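Local coordinates for La protein (Trypanosoma brucei, PDB 1S29) that probably binds RNA through its N-terminal La motif, the winged-helix domain that makes up this fragment, at residues A[17-22]-A[50-56]. Numbering follows the deposited sequence.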
loop_
_atom_site.group_PDB
_atom_site.type_symbol
_atom_site.label_atom_id
_atom_site.label_comp_id
_atom_site.label_asym_id
_atom_site.label_seq_id
_atom_site.Cartn_x
_atom_site.Cartn_y
_atom_site.Cartn_z
ATOM N N GLN A 17 -1.862 4.145 6.525
ATOM C CA GLN A 17 -0.928 3.098 6.935
ATOM C C GLN A 17 -0.093 2.667 5.730
ATOM O O GLN A 17 1.096 2.385 5.868
ATOM C CB GLN A 17 -1.681 1.898 7.520
ATOM C CG GLN A 17 -2.447 2.214 8.802
ATOM C CD GLN A 17 -1.536 2.384 10.012
ATOM O OE1 GLN A 17 -0.567 3.141 9.981
ATOM N NE2 GLN A 17 -1.856 1.677 11.092
ATOM N N VAL A 18 -0.714 2.602 4.552
ATOM C CA VAL A 18 0.022 2.231 3.345
ATOM C C VAL A 18 0.975 3.378 3.014
ATOM O O VAL A 18 2.131 3.151 2.661
ATOM C CB VAL A 18 -0.927 1.969 2.138
ATOM C CG1 VAL A 18 -0.104 1.687 0.877
ATOM C CG2 VAL A 18 -1.833 0.781 2.433
ATOM N N GLU A 19 0.501 4.615 3.145
ATOM C CA GLU A 19 1.355 5.764 2.875
ATOM C C GLU A 19 2.521 5.759 3.871
ATOM O O GLU A 19 3.621 6.202 3.551
ATOM C CB GLU A 19 0.553 7.066 2.987
ATOM C CG GLU A 19 -0.577 7.136 1.983
ATOM C CD GLU A 19 -1.414 8.394 2.101
ATOM O OE1 GLU A 19 -1.494 8.970 3.207
ATOM O OE2 GLU A 19 -2.008 8.802 1.082
ATOM N N PHE A 20 2.274 5.247 5.072
ATOM C CA PHE A 20 3.312 5.178 6.105
ATOM C C PHE A 20 4.479 4.316 5.648
ATOM O O PHE A 20 5.639 4.716 5.736
ATOM C CB PHE A 20 2.728 4.586 7.393
ATOM C CG PHE A 20 3.745 4.346 8.485
ATOM C CD1 PHE A 20 4.160 5.381 9.317
ATOM C CD2 PHE A 20 4.256 3.068 8.702
ATOM C CE1 PHE A 20 5.067 5.147 10.355
ATOM C CE2 PHE A 20 5.165 2.821 9.738
ATOM C CZ PHE A 20 5.569 3.869 10.567
ATOM N N TYR A 21 4.175 3.120 5.161
ATOM C CA TYR A 21 5.229 2.225 4.716
ATOM C C TYR A 21 6.023 2.788 3.545
ATOM O O TYR A 21 7.218 2.519 3.415
ATOM C CB TYR A 21 4.639 0.859 4.349
ATOM C CG TYR A 21 4.221 0.042 5.555
ATOM C CD1 TYR A 21 2.888 -0.297 5.768
ATOM C CD2 TYR A 21 5.164 -0.390 6.485
ATOM C CE1 TYR A 21 2.505 -1.051 6.882
ATOM C CE2 TYR A 21 4.789 -1.141 7.602
ATOM C CZ TYR A 21 3.461 -1.468 7.791
ATOM O OH TYR A 21 3.093 -2.224 8.884
ATOM N N PHE A 22 5.366 3.581 2.704
ATOM C CA PHE A 22 6.022 4.176 1.542
ATOM C C PHE A 22 6.542 5.596 1.760
ATOM O O PHE A 22 7.026 6.221 0.827
ATOM C CB PHE A 22 5.066 4.176 0.348
ATOM C CG PHE A 22 4.896 2.827 -0.299
ATOM C CD1 PHE A 22 5.874 2.320 -1.151
ATOM C CD2 PHE A 22 3.760 2.066 -0.063
ATOM C CE1 PHE A 22 5.718 1.076 -1.757
ATOM C CE2 PHE A 22 3.594 0.821 -0.666
ATOM C CZ PHE A 22 4.572 0.325 -1.513
ATOM N N LEU A 50 1.691 -6.196 0.508
ATOM C CA LEU A 50 1.258 -5.254 1.536
ATOM C C LEU A 50 0.395 -5.937 2.595
ATOM O O LEU A 50 0.443 -5.582 3.772
ATOM C CB LEU A 50 0.500 -4.087 0.903
ATOM C CG LEU A 50 1.346 -3.203 -0.017
ATOM C CD1 LEU A 50 0.592 -1.911 -0.285
ATOM C CD2 LEU A 50 2.693 -2.901 0.618
ATOM N N LEU A 51 -0.376 -6.932 2.175
ATOM C CA LEU A 51 -1.234 -7.661 3.097
ATOM C C LEU A 51 -0.449 -8.397 4.182
ATOM O O LEU A 51 -1.018 -8.791 5.203
ATOM C CB LEU A 51 -2.105 -8.657 2.331
ATOM C CG LEU A 51 -3.278 -8.082 1.538
ATOM C CD1 LEU A 51 -4.014 -9.205 0.836
ATOM C CD2 LEU A 51 -4.222 -7.357 2.481
ATOM N N THR A 52 0.851 -8.583 3.968
ATOM C CA THR A 52 1.669 -9.287 4.952
ATOM C C THR A 52 2.250 -8.363 6.019
ATOM O O THR A 52 2.791 -8.830 7.023
ATOM C CB THR A 52 2.830 -10.054 4.281
ATOM O OG1 THR A 52 3.815 -9.128 3.801
ATOM C CG2 THR A 52 2.305 -10.900 3.122
ATOM N N PHE A 53 2.135 -7.056 5.807
ATOM C CA PHE A 53 2.649 -6.081 6.765
ATOM C C PHE A 53 1.641 -5.895 7.891
ATOM O O PHE A 53 0.444 -5.783 7.648
ATOM C CB PHE A 53 2.914 -4.746 6.065
ATOM C CG PHE A 53 3.959 -4.825 4.986
ATOM C CD1 PHE A 53 4.160 -3.755 4.122
ATOM C CD2 PHE A 53 4.747 -5.965 4.834
ATOM C CE1 PHE A 53 5.130 -3.819 3.122
ATOM C CE2 PHE A 53 5.716 -6.037 3.840
ATOM C CZ PHE A 53 5.907 -4.961 2.982
ATOM N N LYS A 54 2.147 -5.864 9.121
ATOM C CA LYS A 54 1.331 -5.731 10.326
ATOM C C LYS A 54 0.232 -4.677 10.335
ATOM O O LYS A 54 -0.906 -4.969 10.713
ATOM C CB LYS A 54 2.227 -5.480 11.543
ATOM C CG LYS A 54 1.435 -5.239 12.825
ATOM C CD LYS A 54 2.271 -4.603 13.925
ATOM C CE LYS A 54 1.395 -4.308 15.137
ATOM N NZ LYS A 54 2.113 -3.609 16.231
ATOM N N ARG A 55 0.569 -3.454 9.944
ATOM C CA ARG A 55 -0.415 -2.377 9.969
ATOM C C ARG A 55 -1.526 -2.542 8.941
ATOM O O ARG A 55 -2.580 -1.914 9.046
ATOM C CB ARG A 55 0.284 -1.024 9.812
ATOM C CG ARG A 55 1.290 -0.756 10.926
ATOM C CD ARG A 55 1.790 0.665 10.907
ATOM N NE ARG A 55 2.702 0.927 12.015
ATOM C CZ ARG A 55 3.021 2.142 12.447
ATOM N NH1 ARG A 55 2.495 3.213 11.862
ATOM N NH2 ARG A 55 3.859 2.286 13.466
ATOM N N VAL A 56 -1.295 -3.390 7.945
ATOM C CA VAL A 56 -2.316 -3.641 6.935
ATOM C C VAL A 56 -3.104 -4.889 7.333
ATOM O O VAL A 56 -4.336 -4.903 7.291
ATOM C CB VAL A 56 -1.685 -3.861 5.547
ATOM C CG1 VAL A 56 -2.740 -4.343 4.561
ATOM C CG2 VAL A 56 -1.066 -2.560 5.054
HETATM O O HOH W 1 -3.715 -0.300 10.959
#
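Y21 and R55 make the polar link: the backbone N of R55 donates to Y21 OH over 3.0 Å, nearly straight at 159°. F53 occupies the N-cap position, so the phenol takes an N-H from the first turn of helix 54-57. A water adds a second bridge, accepting from Q17 NE2 and donating to R55 O.

Two ring contacts accompany this bond. With CG anti to its own carbonyl carbon (chi1 -60°) and the chain extended from there to NE, the R55 side chain runs past the phenol oxygen and lays its guanidinium flat on F20, a cation-pi stack with planes only 10° apart and NH1 over the ring centre. Q17 OE1 sits at the edge of that guanidinium, 3.6 Å from R55 NH1. The Y21 ring receives F53 edge-to-face, centroids 5.1 Å apart, while F20 CD2 lies over the opposite face, toward the rim.

Deeper in, the packing is apolar: V18 CG1 meets L50 CD1 at 3.8 Å, and F22 CE2 rests near L50 CD2. F22 and L50 both reach V85 of strand 84-87. Helix 8-21 is joined to the end of helix 47-50, the turn after it and the start of helix 54-57 within the La motif, a winged-helix fold whose conserved aromatic patch mediates RNA binding.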